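Putative lipoprotein (Parabacteroides distasonis ATCC 8503, PDB 3JX8) is of unproven function but is a putative lipoprotein of an adhesin head-domain family that may act in cell adhesion or lipid binding. Local coordinates at residues A[140-145]-A[160-165]; A[170-175]-A[189-194]; A[177-182]-A[196-201]; A[207-212]-A[227-232]; A[216-221]-A[232-237]. All blocks are in the same frame, centred on the assembly; numbering follows the deposited sequence.

Interaction 1. Residues A[140-145]-A[160-165]; sequences KLECNM and NLSCSL
Lys140 to Met145 and Asn160 to Leu165 run side by side as parallel strands, their axes 4.7 Å apart and only 3° from perfect alignment. Five backbone hydrogen bonds alternate between the strands, among them Cys143 N to Ser162 O at 2.8 Å, and each residue pairs with the one twenty positions on. Inward, Leu141 and Leu161 lie alongside each other with CD2 meeting CD1. The selenomethionine Met145, its CG between the backbone N and the carbonyl carbon (chi1 70°), brings CG to 3.5 Å from Leu165 CD1. Leu on Leu and Cys on Cys form the inward stacks of a parallel beta-solenoid, consistent with the pectate-lyase-like clan, and Ile171 of the facing strand packs on Cys163 and Leu165. The outward face is polar. Asn144 ND2 reaches the anti lone pair of Glu142 OE2 at 2.8 Å, in the amide plane, and also meets Asn123. Asn144 OD1 accepts from a water, 2.7 Å away, that also bonds Ser162 OG and Ser164 OG, bridging the two strands.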
# COMPACT_ATOMS: atom_id res chain seq x y z
N LYS A 140 -11.24 0.91 -20.67
CA LYS A 140 -10.58 0.71 -19.39
C LYS A 140 -10.61 1.92 -18.46
O LYS A 140 -10.29 3.05 -18.87
CB LYS A 140 -9.14 0.26 -19.62
CG LYS A 140 -8.38 0.06 -18.33
CD LYS A 140 -7.16 -0.82 -18.46
CE LYS A 140 -6.54 -1.08 -17.03
NZ LYS A 140 -5.67 -2.32 -16.99
N LEU A 141 -11.05 1.69 -17.22
CA LEU A 141 -10.91 2.64 -16.13
C LEU A 141 -10.00 2.05 -15.03
O LEU A 141 -10.19 0.91 -14.57
CB LEU A 141 -12.26 3.00 -15.52
CG LEU A 141 -12.25 4.00 -14.34
CD1 LEU A 141 -11.69 5.38 -14.75
CD2 LEU A 141 -13.66 4.10 -13.73
N GLU A 142 -9.04 2.85 -14.59
CA GLU A 142 -8.17 2.48 -13.47
C GLU A 142 -8.31 3.54 -12.38
O GLU A 142 -8.20 4.74 -12.66
CB GLU A 142 -6.76 2.37 -13.97
CG GLU A 142 -5.83 1.71 -13.03
CD GLU A 142 -4.45 1.48 -13.62
OE1 GLU A 142 -4.36 0.89 -14.72
OE2 GLU A 142 -3.46 1.85 -12.97
N CYS A 143 -8.65 3.10 -11.18
CA CYS A 143 -8.79 3.96 -9.98
C CYS A 143 -7.78 3.56 -8.90
O CYS A 143 -7.94 2.52 -8.23
CB CYS A 143 -10.16 3.78 -9.37
SG CYS A 143 -11.50 4.34 -10.39
N ASN A 144 -6.77 4.38 -8.73
CA ASN A 144 -5.74 4.11 -7.78
C ASN A 144 -5.76 5.16 -6.72
O ASN A 144 -5.84 6.38 -7.02
CB ASN A 144 -4.41 4.12 -8.47
CG ASN A 144 -4.38 3.15 -9.61
OD1 ASN A 144 -4.87 2.02 -9.48
ND2 ASN A 144 -3.83 3.57 -10.75
N MSE A 145 -5.71 4.72 -5.48
CA MSE A 145 -5.54 5.67 -4.39
C MSE A 145 -4.66 5.23 -3.22
O MSE A 145 -4.53 4.01 -2.90
CB MSE A 145 -6.88 6.14 -3.92
CG MSE A 145 -7.70 5.15 -3.19
SE MSE A 145 -8.86 6.24 -2.02
CE MSE A 145 -7.52 6.89 -0.75
N ASN A 160 -12.93 -3.25 -18.96
CA ASN A 160 -11.93 -3.48 -17.92
C ASN A 160 -11.95 -2.45 -16.83
O ASN A 160 -11.97 -1.26 -17.12
CB ASN A 160 -10.56 -3.47 -18.57
CG ASN A 160 -10.47 -4.51 -19.64
OD1 ASN A 160 -10.32 -5.70 -19.35
ND2 ASN A 160 -10.61 -4.08 -20.88
N LEU A 161 -11.92 -2.90 -15.58
CA LEU A 161 -11.85 -2.01 -14.43
C LEU A 161 -10.75 -2.48 -13.52
O LEU A 161 -10.68 -3.67 -13.18
CB LEU A 161 -13.16 -2.01 -13.65
CG LEU A 161 -13.14 -1.22 -12.31
CD1 LEU A 161 -12.95 0.29 -12.53
CD2 LEU A 161 -14.40 -1.51 -11.48
N SER A 162 -9.91 -1.57 -13.07
CA SER A 162 -8.91 -1.92 -12.09
C SER A 162 -8.89 -0.91 -10.95
O SER A 162 -8.75 0.29 -11.19
CB SER A 162 -7.55 -1.95 -12.77
OG SER A 162 -6.55 -2.06 -11.81
N CYS A 163 -9.01 -1.39 -9.71
CA CYS A 163 -8.90 -0.52 -8.53
C CYS A 163 -7.88 -1.02 -7.54
O CYS A 163 -7.97 -2.19 -7.10
CB CYS A 163 -10.24 -0.44 -7.79
SG CYS A 163 -11.60 0.06 -8.80
N SER A 164 -6.96 -0.14 -7.15
CA SER A 164 -5.96 -0.40 -6.14
C SER A 164 -6.02 0.69 -5.08
O SER A 164 -5.93 1.89 -5.38
CB SER A 164 -4.59 -0.42 -6.74
OG SER A 164 -4.57 -1.33 -7.81
N LEU A 165 -6.14 0.25 -3.84
CA LEU A 165 -6.29 1.10 -2.68
C LEU A 165 -5.16 0.79 -1.71
O LEU A 165 -4.99 -0.36 -1.29
CB LEU A 165 -7.64 0.78 -2.03
CG LEU A 165 -7.99 1.35 -0.65
CD1 LEU A 165 -7.67 2.81 -0.54
CD2 LEU A 165 -9.49 1.07 -0.41
O HOH W 1 -4.42 -2.49 -14.52
O HOH W 2 -5.08 -0.53 -10.25

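Interaction 2. Residues A[170-175]-A[189-194]; sequences EIEVIG and EIKAFD
With CG anti to the backbone N in Glu170 (chi1 -176°) but anti to the carbonyl carbon in Lys191 (chi1 -64°), two extended side chains from adjacent strands converge. Lys191 lies across Glu170 at a slant, and its NZ comes 3.3 Å from Glu170 OE1 in a salt bridge whose hydrogen bond is weak. Glu170 OE1 also lies 4.3 Å from Glu189 OE1; a water close to both carboxylates, together with the lysine charge, would ease the repulsion between them. Glu172 OE1 stands 4.6 Å from Lys191 NZ, too far for a salt bridge, and may add weakly to the attraction. Beneath this charged surface the backbones form a parallel ladder, successive rungs of the beta-solenoid, through Glu170–Glu189, Ile171–Ile190 and Glu172–Lys191. On the inner side Val173 CG2 presses on Ala192 CB at 3.6 Å, and Phe182 of the facing strand touches both residues. Past Ala192 the second chain turns a corner and the ladder opens. A water links the strands here, donating to Val173 O at 2.6 Å and accepting from Asp194 N at 2.9 Å. Direct pairing then resumes where Gly175 N donates to Asp194 O, 2.8 Å away.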
# COMPACT_ATOMS: atom_id res chain seq x y z
N GLU A 170 -11.39 4.48 0.73
CA GLU A 170 -12.52 3.78 0.15
C GLU A 170 -12.69 4.04 -1.37
O GLU A 170 -12.66 5.19 -1.82
CB GLU A 170 -13.76 4.23 0.87
CG GLU A 170 -14.98 3.50 0.41
CD GLU A 170 -16.26 4.04 1.02
OE1 GLU A 170 -16.41 3.83 2.25
OE2 GLU A 170 -17.10 4.61 0.26
N ILE A 171 -12.87 2.97 -2.13
CA ILE A 171 -13.22 3.05 -3.52
C ILE A 171 -14.56 2.36 -3.65
O ILE A 171 -14.72 1.24 -3.13
CB ILE A 171 -12.21 2.38 -4.44
CG1 ILE A 171 -10.83 3.00 -4.24
CG2 ILE A 171 -12.66 2.49 -5.92
CD1 ILE A 171 -9.72 2.37 -5.06
N GLU A 172 -15.49 3.02 -4.35
CA GLU A 172 -16.82 2.49 -4.61
C GLU A 172 -17.17 2.60 -6.09
O GLU A 172 -16.99 3.67 -6.70
CB GLU A 172 -17.87 3.22 -3.78
CG GLU A 172 -19.28 2.73 -4.05
CD GLU A 172 -20.33 3.27 -3.05
OE1 GLU A 172 -20.02 4.18 -2.26
OE2 GLU A 172 -21.47 2.76 -3.06
N VAL A 173 -17.67 1.51 -6.66
CA VAL A 173 -17.94 1.42 -8.09
C VAL A 173 -19.27 0.76 -8.31
O VAL A 173 -19.62 -0.23 -7.65
CB VAL A 173 -16.81 0.69 -8.89
CG1 VAL A 173 -15.53 1.50 -8.82
CG2 VAL A 173 -16.57 -0.76 -8.43
N ILE A 174 -20.04 1.34 -9.24
CA ILE A 174 -21.40 0.93 -9.53
C ILE A 174 -21.55 0.86 -11.04
O ILE A 174 -21.19 1.80 -11.75
CB ILE A 174 -22.39 1.98 -8.95
CG1 ILE A 174 -22.25 2.07 -7.41
CG2 ILE A 174 -23.85 1.65 -9.38
CD1 ILE A 174 -22.86 3.37 -6.80
N GLY A 175 -22.06 -0.26 -11.52
CA GLY A 175 -22.31 -0.44 -12.95
C GLY A 175 -22.10 -1.86 -13.43
O GLY A 175 -22.47 -2.82 -12.74
N GLU A 189 -11.28 -0.11 2.10
CA GLU A 189 -12.40 -0.90 1.62
C GLU A 189 -12.76 -0.58 0.18
O GLU A 189 -12.84 0.59 -0.21
CB GLU A 189 -13.59 -0.61 2.54
CG GLU A 189 -14.82 -1.28 2.12
CD GLU A 189 -15.98 -1.08 3.06
OE1 GLU A 189 -15.96 -0.14 3.91
OE2 GLU A 189 -16.91 -1.86 2.91
N ILE A 190 -12.93 -1.64 -0.62
CA ILE A 190 -13.52 -1.50 -1.94
C ILE A 190 -14.97 -1.99 -1.85
O ILE A 190 -15.27 -3.07 -1.32
CB ILE A 190 -12.77 -2.25 -3.01
CG1 ILE A 190 -11.41 -1.61 -3.24
CG2 ILE A 190 -13.57 -2.21 -4.34
CD1 ILE A 190 -10.49 -2.37 -4.21
N LYS A 191 -15.89 -1.15 -2.32
CA LYS A 191 -17.30 -1.47 -2.32
C LYS A 191 -17.76 -1.64 -3.76
O LYS A 191 -17.85 -0.66 -4.52
CB LYS A 191 -18.12 -0.36 -1.68
CG LYS A 191 -17.87 -0.08 -0.24
CD LYS A 191 -18.85 1.01 0.20
CE LYS A 191 -18.76 1.28 1.68
NZ LYS A 191 -19.43 2.59 1.98
N ALA A 192 -18.05 -2.86 -4.13
CA ALA A 192 -18.36 -3.15 -5.52
C ALA A 192 -19.49 -4.15 -5.67
O ALA A 192 -19.58 -4.79 -6.70
CB ALA A 192 -17.10 -3.60 -6.27
N PHE A 193 -20.36 -4.24 -4.68
CA PHE A 193 -21.51 -5.14 -4.78
C PHE A 193 -22.46 -4.77 -5.93
O PHE A 193 -23.09 -5.65 -6.47
CB PHE A 193 -22.36 -5.16 -3.49
CG PHE A 193 -21.92 -6.17 -2.44
CD1 PHE A 193 -21.34 -7.39 -2.77
CD2 PHE A 193 -22.21 -5.93 -1.10
CE1 PHE A 193 -20.98 -8.31 -1.77
CE2 PHE A 193 -21.87 -6.85 -0.10
CZ PHE A 193 -21.26 -8.03 -0.45
N ASP A 194 -22.58 -3.48 -6.27
CA ASP A 194 -23.43 -3.09 -7.43
C ASP A 194 -22.63 -2.80 -8.67
O ASP A 194 -23.08 -2.06 -9.56
CB ASP A 194 -24.31 -1.91 -7.08
CG ASP A 194 -25.26 -2.22 -5.95
OD1 ASP A 194 -25.76 -3.38 -5.85
OD2 ASP A 194 -25.49 -1.29 -5.14
O HOH W 3 -15.13 2.40 3.95
O HOH W 4 -21.03 -1.13 -5.67

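Interaction 3. Residues A[177-182]-A[196-201]; sequences VDRASF and QARKAE. With SO4 (sulfate ion), chain I.
Asp178 and Arg198 form a side-on salt bridge exactly where both chains turn a corner, so that two successive coils of the beta-solenoid are clasped at the bend. Arg198 NE reaches Asp178 OD1 at 2.7 Å in a nearly straight bond (171°), and Arg198 NH2 meets Asp178 OD2 at 3.1 Å. Both nitrogens approach on the syn side of the carboxylate, and both oxygens lie close to the guanidinium plane, although the two flat groups are turned 31° from each other. The arginine chain bends at chi3 (63°), which places NE for this grip. Lys199 CG lies over one guanidinium face, offset toward its rim, while Thr215 and Gln216 of the following coil also touch Arg198. Through the corner the backbone pairing persists, Lys199 N donating to Asp178 O. Inside the bend the side chains are small: Ala197 CB sits 3.8 Å from Val177 CG1 and 4.0 Å from Ala180 CB. Outside it, Arg179 and Lys199 run alongside each other, CD to CE. A sulfate ion, probably from the crystallisation liquor, gathers the positive ends: Arg198 holds its O4 by weak bonds, and Lys199 NZ donates to O1 at 2.6 Å and O2 at 2.7 Å.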
# COMPACT_ATOMS: atom_id res chain seq x y z
N VAL A 177 -19.07 -4.31 -15.71
CA VAL A 177 -17.73 -4.45 -16.26
C VAL A 177 -17.55 -5.90 -16.66
O VAL A 177 -18.14 -6.80 -16.05
CB VAL A 177 -16.63 -4.01 -15.25
CG1 VAL A 177 -16.76 -4.78 -13.95
CG2 VAL A 177 -15.24 -4.23 -15.83
N ASP A 178 -16.75 -6.14 -17.69
CA ASP A 178 -16.46 -7.49 -18.12
C ASP A 178 -15.42 -8.11 -17.18
O ASP A 178 -15.71 -9.12 -16.53
CB ASP A 178 -15.99 -7.54 -19.56
CG ASP A 178 -15.83 -8.95 -20.07
OD1 ASP A 178 -16.80 -9.72 -20.04
OD2 ASP A 178 -14.72 -9.30 -20.51
N ARG A 179 -14.24 -7.50 -17.10
CA ARG A 179 -13.19 -7.95 -16.18
C ARG A 179 -12.83 -6.87 -15.18
O ARG A 179 -12.65 -5.71 -15.57
CB ARG A 179 -11.93 -8.37 -16.92
CG ARG A 179 -12.18 -9.59 -17.81
CD ARG A 179 -10.95 -10.03 -18.55
NE ARG A 179 -10.46 -8.92 -19.33
CZ ARG A 179 -9.24 -8.82 -19.85
NH1 ARG A 179 -8.35 -9.80 -19.69
NH2 ARG A 179 -8.92 -7.73 -20.56
N ALA A 180 -12.74 -7.27 -13.91
CA ALA A 180 -12.43 -6.39 -12.81
C ALA A 180 -11.26 -6.94 -12.00
O ALA A 180 -11.14 -8.17 -11.77
CB ALA A 180 -13.64 -6.20 -11.89
N SER A 181 -10.43 -6.02 -11.53
CA SER A 181 -9.37 -6.34 -10.61
C SER A 181 -9.46 -5.36 -9.41
O SER A 181 -9.43 -4.14 -9.59
CB SER A 181 -8.07 -6.25 -11.36
OG SER A 181 -7.03 -6.20 -10.42
N PHE A 182 -9.64 -5.90 -8.20
CA PHE A 182 -9.76 -5.13 -6.96
C PHE A 182 -8.67 -5.46 -5.96
O PHE A 182 -8.52 -6.63 -5.55
CB PHE A 182 -11.10 -5.41 -6.31
CG PHE A 182 -12.27 -5.03 -7.15
CD1 PHE A 182 -12.39 -3.76 -7.68
CD2 PHE A 182 -13.30 -5.93 -7.38
CE1 PHE A 182 -13.49 -3.41 -8.46
CE2 PHE A 182 -14.41 -5.57 -8.15
CZ PHE A 182 -14.50 -4.30 -8.68
N GLN A 196 -21.44 -5.13 -11.42
CA GLN A 196 -21.53 -6.49 -11.91
C GLN A 196 -20.38 -6.82 -12.86
O GLN A 196 -20.32 -6.33 -13.98
CB GLN A 196 -22.86 -6.71 -12.62
CG GLN A 196 -23.12 -8.15 -12.99
CD GLN A 196 -24.27 -8.29 -13.97
OE1 GLN A 196 -25.34 -8.72 -13.62
NE2 GLN A 196 -24.04 -7.87 -15.21
N ALA A 197 -19.50 -7.68 -12.39
CA ALA A 197 -18.37 -8.18 -13.16
C ALA A 197 -18.65 -9.59 -13.65
O ALA A 197 -19.23 -10.41 -12.92
CB ALA A 197 -17.13 -8.20 -12.31
N ARG A 198 -18.22 -9.90 -14.87
CA ARG A 198 -18.23 -11.29 -15.31
C ARG A 198 -17.09 -12.06 -14.62
O ARG A 198 -17.34 -13.11 -14.04
CB ARG A 198 -18.13 -11.40 -16.83
CG ARG A 198 -18.17 -12.84 -17.31
CD ARG A 198 -18.20 -12.94 -18.84
NE ARG A 198 -16.97 -12.38 -19.41
CZ ARG A 198 -15.82 -13.03 -19.61
NH1 ARG A 198 -15.70 -14.32 -19.31
NH2 ARG A 198 -14.78 -12.38 -20.10
N LYS A 199 -15.87 -11.54 -14.73
CA LYS A 199 -14.71 -12.08 -14.06
C LYS A 199 -14.11 -11.03 -13.13
O LYS A 199 -13.94 -9.88 -13.53
CB LYS A 199 -13.65 -12.50 -15.06
CG LYS A 199 -14.15 -13.50 -16.11
CD LYS A 199 -13.03 -14.40 -16.71
CE LYS A 199 -11.98 -13.64 -17.52
NZ LYS A 199 -11.07 -14.55 -18.34
N ALA A 200 -13.78 -11.43 -11.92
CA ALA A 200 -13.11 -10.54 -10.97
C ALA A 200 -11.97 -11.24 -10.23
O ALA A 200 -12.07 -12.43 -9.84
CB ALA A 200 -14.08 -9.99 -9.99
N GLU A 201 -10.91 -10.47 -10.02
CA GLU A 201 -9.80 -10.85 -9.15
C GLU A 201 -9.76 -9.91 -7.95
O GLU A 201 -9.77 -8.68 -8.12
CB GLU A 201 -8.50 -10.69 -9.92
CG GLU A 201 -7.32 -11.28 -9.20
CD GLU A 201 -5.99 -10.93 -9.87
OE1 GLU A 201 -6.03 -10.71 -11.11
OE2 GLU A 201 -4.94 -10.89 -9.15
S SO4 I . -12.60 -15.59 -20.96
O1 SO4 I . -12.64 -16.14 -19.61
O2 SO4 I . -11.50 -14.63 -21.05
O3 SO4 I . -12.44 -16.70 -21.89
O4 SO4 I . -13.85 -14.96 -21.27

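Interaction 4. Residues A[207-212]-A[227-232]; sequences SGEISV and EIHYKG. With SO4 (sulfate ion), chain N.
Val212 and Tyr230 make the tight side of this contact between parallel strands on neighbouring coils of the beta-solenoid. Val212 CG1, set between the backbone N and the carbonyl carbon (chi1 59°), lies 3.5 Å from Tyr230 CB and 4.0 Å from Ile228 CG2. Leu218 of the facing strand packs on both Val212 and Tyr230, closing the interior. Between the faces five backbone hydrogen bonds continue the ladder, from Glu227 N to Gly208 O through Lys231 N to Val212 O. The polar side is held more loosely. The Glu209 and Glu227 chains run alongside each other, with Glu209 OE2 4.2 Å from Glu227 OE1. Their like charges may be partly offset by His229, whose NE2 donates a weak hydrogen bond to Glu209 OE1 at 3.1 Å, the carboxylate standing 86° to the ring. The stronger polar partner of the imidazole is Asn247, which ND1 meets on the next coil. At the ring's edge, near its plane, Ser211 OG comes 3.5 Å from His229 CD2.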
# COMPACT_ATOMS: atom_id res chain seq x y z
N SER A 207 -5.65 -5.91 6.66
CA SER A 207 -6.97 -6.01 7.32
C SER A 207 -8.14 -5.42 6.54
O SER A 207 -9.25 -5.34 7.06
CB SER A 207 -6.90 -5.31 8.67
OG SER A 207 -6.53 -3.95 8.48
N GLY A 208 -7.92 -5.03 5.30
CA GLY A 208 -8.97 -4.43 4.51
C GLY A 208 -10.08 -5.36 4.04
O GLY A 208 -10.08 -6.56 4.34
N GLU A 209 -10.97 -4.80 3.21
CA GLU A 209 -12.20 -5.44 2.81
C GLU A 209 -12.61 -5.14 1.38
O GLU A 209 -12.47 -4.01 0.91
CB GLU A 209 -13.29 -4.89 3.71
CG GLU A 209 -14.41 -5.78 3.97
CD GLU A 209 -15.12 -5.46 5.29
OE1 GLU A 209 -16.29 -5.11 5.23
OE2 GLU A 209 -14.48 -5.53 6.38
N ILE A 210 -13.13 -6.15 0.71
CA ILE A 210 -13.69 -6.02 -0.63
C ILE A 210 -15.06 -6.68 -0.68
O ILE A 210 -15.23 -7.82 -0.21
CB ILE A 210 -12.80 -6.66 -1.70
CG1 ILE A 210 -11.38 -6.07 -1.65
CG2 ILE A 210 -13.48 -6.57 -3.14
CD1 ILE A 210 -10.37 -6.74 -2.67
N SER A 211 -16.03 -5.98 -1.24
CA SER A 211 -17.34 -6.55 -1.55
C SER A 211 -17.49 -6.63 -3.05
O SER A 211 -17.49 -5.60 -3.72
CB SER A 211 -18.44 -5.68 -0.97
OG SER A 211 -18.31 -5.62 0.44
N VAL A 212 -17.63 -7.85 -3.58
CA VAL A 212 -17.58 -8.06 -5.01
C VAL A 212 -18.80 -8.81 -5.50
O VAL A 212 -19.39 -9.61 -4.77
CB VAL A 212 -16.27 -8.83 -5.43
CG1 VAL A 212 -16.19 -10.20 -4.72
CG2 VAL A 212 -16.13 -8.92 -6.98
N GLU A 227 -11.14 -9.39 4.63
CA GLU A 227 -12.33 -10.15 4.24
C GLU A 227 -12.85 -9.81 2.87
O GLU A 227 -12.86 -8.62 2.48
CB GLU A 227 -13.47 -9.87 5.22
CG GLU A 227 -13.15 -10.29 6.64
CD GLU A 227 -14.31 -10.02 7.62
OE1 GLU A 227 -15.35 -9.52 7.22
OE2 GLU A 227 -14.18 -10.29 8.81
N ILE A 228 -13.26 -10.86 2.15
CA ILE A 228 -13.91 -10.74 0.86
C ILE A 228 -15.35 -11.26 1.02
O ILE A 228 -15.58 -12.39 1.50
CB ILE A 228 -13.17 -11.49 -0.26
CG1 ILE A 228 -11.76 -10.91 -0.38
CG2 ILE A 228 -14.01 -11.44 -1.61
CD1 ILE A 228 -10.79 -11.65 -1.34
N HIS A 229 -16.30 -10.41 0.68
CA HIS A 229 -17.71 -10.76 0.68
C HIS A 229 -18.12 -10.77 -0.77
O HIS A 229 -17.88 -9.78 -1.49
CB HIS A 229 -18.54 -9.71 1.41
CG HIS A 229 -17.89 -9.17 2.63
ND1 HIS A 229 -17.76 -9.91 3.79
CD2 HIS A 229 -17.31 -7.97 2.88
CE1 HIS A 229 -17.14 -9.18 4.70
NE2 HIS A 229 -16.86 -8.00 4.17
N TYR A 230 -18.73 -11.85 -1.22
CA TYR A 230 -19.13 -11.91 -2.61
C TYR A 230 -20.56 -12.36 -2.83
O TYR A 230 -21.13 -13.12 -2.02
CB TYR A 230 -18.17 -12.78 -3.42
CG TYR A 230 -18.33 -14.30 -3.28
CD1 TYR A 230 -17.79 -14.98 -2.18
CD2 TYR A 230 -18.99 -15.05 -4.26
CE1 TYR A 230 -17.91 -16.35 -2.07
CE2 TYR A 230 -19.10 -16.43 -4.15
CZ TYR A 230 -18.55 -17.07 -3.06
OH TYR A 230 -18.64 -18.41 -2.92
N LYS A 231 -21.10 -11.90 -3.95
CA LYS A 231 -22.42 -12.31 -4.40
C LYS A 231 -22.31 -12.69 -5.85
O LYS A 231 -21.30 -12.43 -6.50
CB LYS A 231 -23.42 -11.19 -4.22
CG LYS A 231 -23.09 -9.92 -4.96
CD LYS A 231 -24.16 -8.85 -4.75
CE LYS A 231 -25.32 -9.07 -5.71
NZ LYS A 231 -26.41 -8.07 -5.52
N GLY A 232 -23.38 -13.28 -6.37
CA GLY A 232 -23.36 -13.90 -7.68
C GLY A 232 -23.10 -15.37 -7.46
O GLY A 232 -22.92 -15.81 -6.34
S SO4 N . -3.12 -4.88 10.58
O1 SO4 N . -2.55 -5.59 9.40
O2 SO4 N . -3.88 -3.72 10.04
O3 SO4 N . -4.02 -5.83 11.26
O4 SO4 N . -2.05 -4.46 11.47

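Interaction 5. Residues A[216-221]-A[232-237]; sequences QILDAN and GDPEIS
Pro234 opens the contact, laying its CB 3.5 Å from Gln216 O while its CG rests 3.8 Å from Leu218 CB, so that the ring bridges the corner and the first inward residue. Glu235 then enters the strand. Its N donates to Gln216 O at 2.9 Å from above the carbonyl plane, 42° out of it, and its O receives Leu218 N from a tilted position. Farther out, the OE1 of Glu235 lies by the CD1 of Ile217. Ile236 turns inward with CG1 anti to the backbone N (chi1 -172°) and runs alongside Leu218, where Ile236 CD1 lies 3.8 Å from Leu218 CD2; the same Ile236 CD1 also touches Ala220 CB at 4.1 Å. Ser237 completes the ladder, its N donating to Leu218 O and its O accepting from Ala220 N, both at 2.8 Å, the latter bond almost in line with the carbonyl. The strand axes diverge by 23° between the short segments. This is the last rung of the beta-solenoid sheet: strand 235-241 is one of its two outermost strands within the chain, strand 200-205 flanks 217-223 across from it, and Tyr230 of strand 227-231 and Ile246 of strand 245-248 cover Ile236 from the facing wall.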
# COMPACT_ATOMS: atom_id res chain seq x y z
N GLN A 216 -19.26 -15.04 -13.24
CA GLN A 216 -18.68 -16.25 -13.81
C GLN A 216 -17.43 -16.78 -13.09
O GLN A 216 -17.39 -17.95 -12.73
CB GLN A 216 -18.36 -15.98 -15.26
CG GLN A 216 -17.98 -17.20 -16.04
CD GLN A 216 -17.65 -16.83 -17.46
OE1 GLN A 216 -18.46 -16.21 -18.15
NE2 GLN A 216 -16.44 -17.17 -17.89
N ILE A 217 -16.43 -15.93 -12.91
CA ILE A 217 -15.16 -16.33 -12.29
C ILE A 217 -14.80 -15.31 -11.20
O ILE A 217 -14.85 -14.10 -11.42
CB ILE A 217 -14.00 -16.32 -13.32
CG1 ILE A 217 -14.27 -17.29 -14.47
CG2 ILE A 217 -12.69 -16.66 -12.67
CD1 ILE A 217 -14.29 -18.74 -14.05
N LEU A 218 -14.41 -15.82 -10.03
CA LEU A 218 -13.93 -15.01 -8.92
C LEU A 218 -12.66 -15.64 -8.38
O LEU A 218 -12.64 -16.81 -7.98
CB LEU A 218 -14.97 -14.87 -7.80
CG LEU A 218 -14.53 -14.11 -6.53
CD1 LEU A 218 -14.11 -12.63 -6.87
CD2 LEU A 218 -15.67 -14.15 -5.48
N ASP A 219 -11.61 -14.85 -8.36
CA ASP A 219 -10.33 -15.26 -7.84
C ASP A 219 -10.12 -14.41 -6.58
O ASP A 219 -9.96 -13.18 -6.66
CB ASP A 219 -9.32 -15.02 -8.96
CG ASP A 219 -7.93 -15.38 -8.60
OD1 ASP A 219 -7.69 -15.97 -7.52
OD2 ASP A 219 -7.04 -15.06 -9.44
N ALA A 220 -10.19 -15.06 -5.42
CA ALA A 220 -10.29 -14.40 -4.12
C ALA A 220 -9.04 -14.71 -3.29
O ALA A 220 -8.78 -15.87 -2.95
CB ALA A 220 -11.56 -14.85 -3.40
N ASN A 221 -8.23 -13.68 -3.02
CA ASN A 221 -6.94 -13.84 -2.36
C ASN A 221 -6.80 -12.90 -1.19
O ASN A 221 -7.03 -11.68 -1.33
CB ASN A 221 -5.79 -13.57 -3.34
CG ASN A 221 -5.88 -14.45 -4.58
OD1 ASN A 221 -5.70 -15.66 -4.50
ND2 ASN A 221 -6.27 -13.86 -5.70
N GLY A 232 -23.38 -13.28 -6.37
CA GLY A 232 -23.36 -13.90 -7.68
C GLY A 232 -23.10 -15.37 -7.46
O GLY A 232 -22.92 -15.81 -6.34
N ASP A 233 -23.06 -16.14 -8.55
CA ASP A 233 -22.71 -17.54 -8.48
C ASP A 233 -21.54 -17.86 -9.39
O ASP A 233 -21.63 -18.74 -10.21
CB ASP A 233 -23.93 -18.39 -8.81
CG ASP A 233 -25.10 -18.13 -7.86
OD1 ASP A 233 -24.95 -18.31 -6.64
OD2 ASP A 233 -26.17 -17.70 -8.34
N PRO A 234 -20.41 -17.15 -9.23
CA PRO A 234 -19.24 -17.51 -10.02
C PRO A 234 -18.62 -18.81 -9.50
O PRO A 234 -19.04 -19.30 -8.45
CB PRO A 234 -18.29 -16.38 -9.71
CG PRO A 234 -18.55 -16.11 -8.26
CD PRO A 234 -20.03 -16.31 -8.07
N GLU A 235 -17.64 -19.35 -10.23
CA GLU A 235 -16.73 -20.36 -9.71
C GLU A 235 -15.61 -19.58 -9.01
O GLU A 235 -14.95 -18.73 -9.63
CB GLU A 235 -16.13 -21.21 -10.84
CG GLU A 235 -17.20 -21.91 -11.68
CD GLU A 235 -16.63 -22.57 -12.92
OE1 GLU A 235 -15.43 -22.34 -13.24
OE2 GLU A 235 -17.40 -23.28 -13.57
N ILE A 236 -15.44 -19.84 -7.72
CA ILE A 236 -14.48 -19.11 -6.90
C ILE A 236 -13.23 -19.94 -6.73
O ILE A 236 -13.30 -21.15 -6.48
CB ILE A 236 -15.13 -18.71 -5.52
CG1 ILE A 236 -14.22 -17.78 -4.71
CG2 ILE A 236 -15.54 -19.93 -4.68
CD1 ILE A 236 -14.90 -17.26 -3.41
N SER A 237 -12.08 -19.30 -6.90
CA SER A 237 -10.78 -19.84 -6.45
C SER A 237 -10.42 -19.09 -5.21
O SER A 237 -10.36 -17.85 -5.23
CB SER A 237 -9.71 -19.65 -7.51
OG SER A 237 -10.18 -20.33 -8.67

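Overall arrangement
The five contacts repeat one plan, parallel rungs stacked coil upon coil, with chemistry that changes by position. Interactions 1 and 5 lie on one wall of the solenoid; interaction 3 rounds the corner and reaches that wall with 180-182 and 200-201. Interactions 2 and 4 belong to the facing wall, joined through 189-192 and 209-214, and the aromatic side chains Phe182 and Tyr230 join the walls. Interaction 4 is the most buried, whereas interaction 5, at the end, has several exposed residues. Polar chemistry differs: water-linked hydroxyl and amide groups in 1, a weak Lys–Glu bridge plus waters in 2, an Arg–Asp clasp at the corner in 3, a weak His–Glu bond in 4, and mostly backbone bonds with apolar contacts in 5.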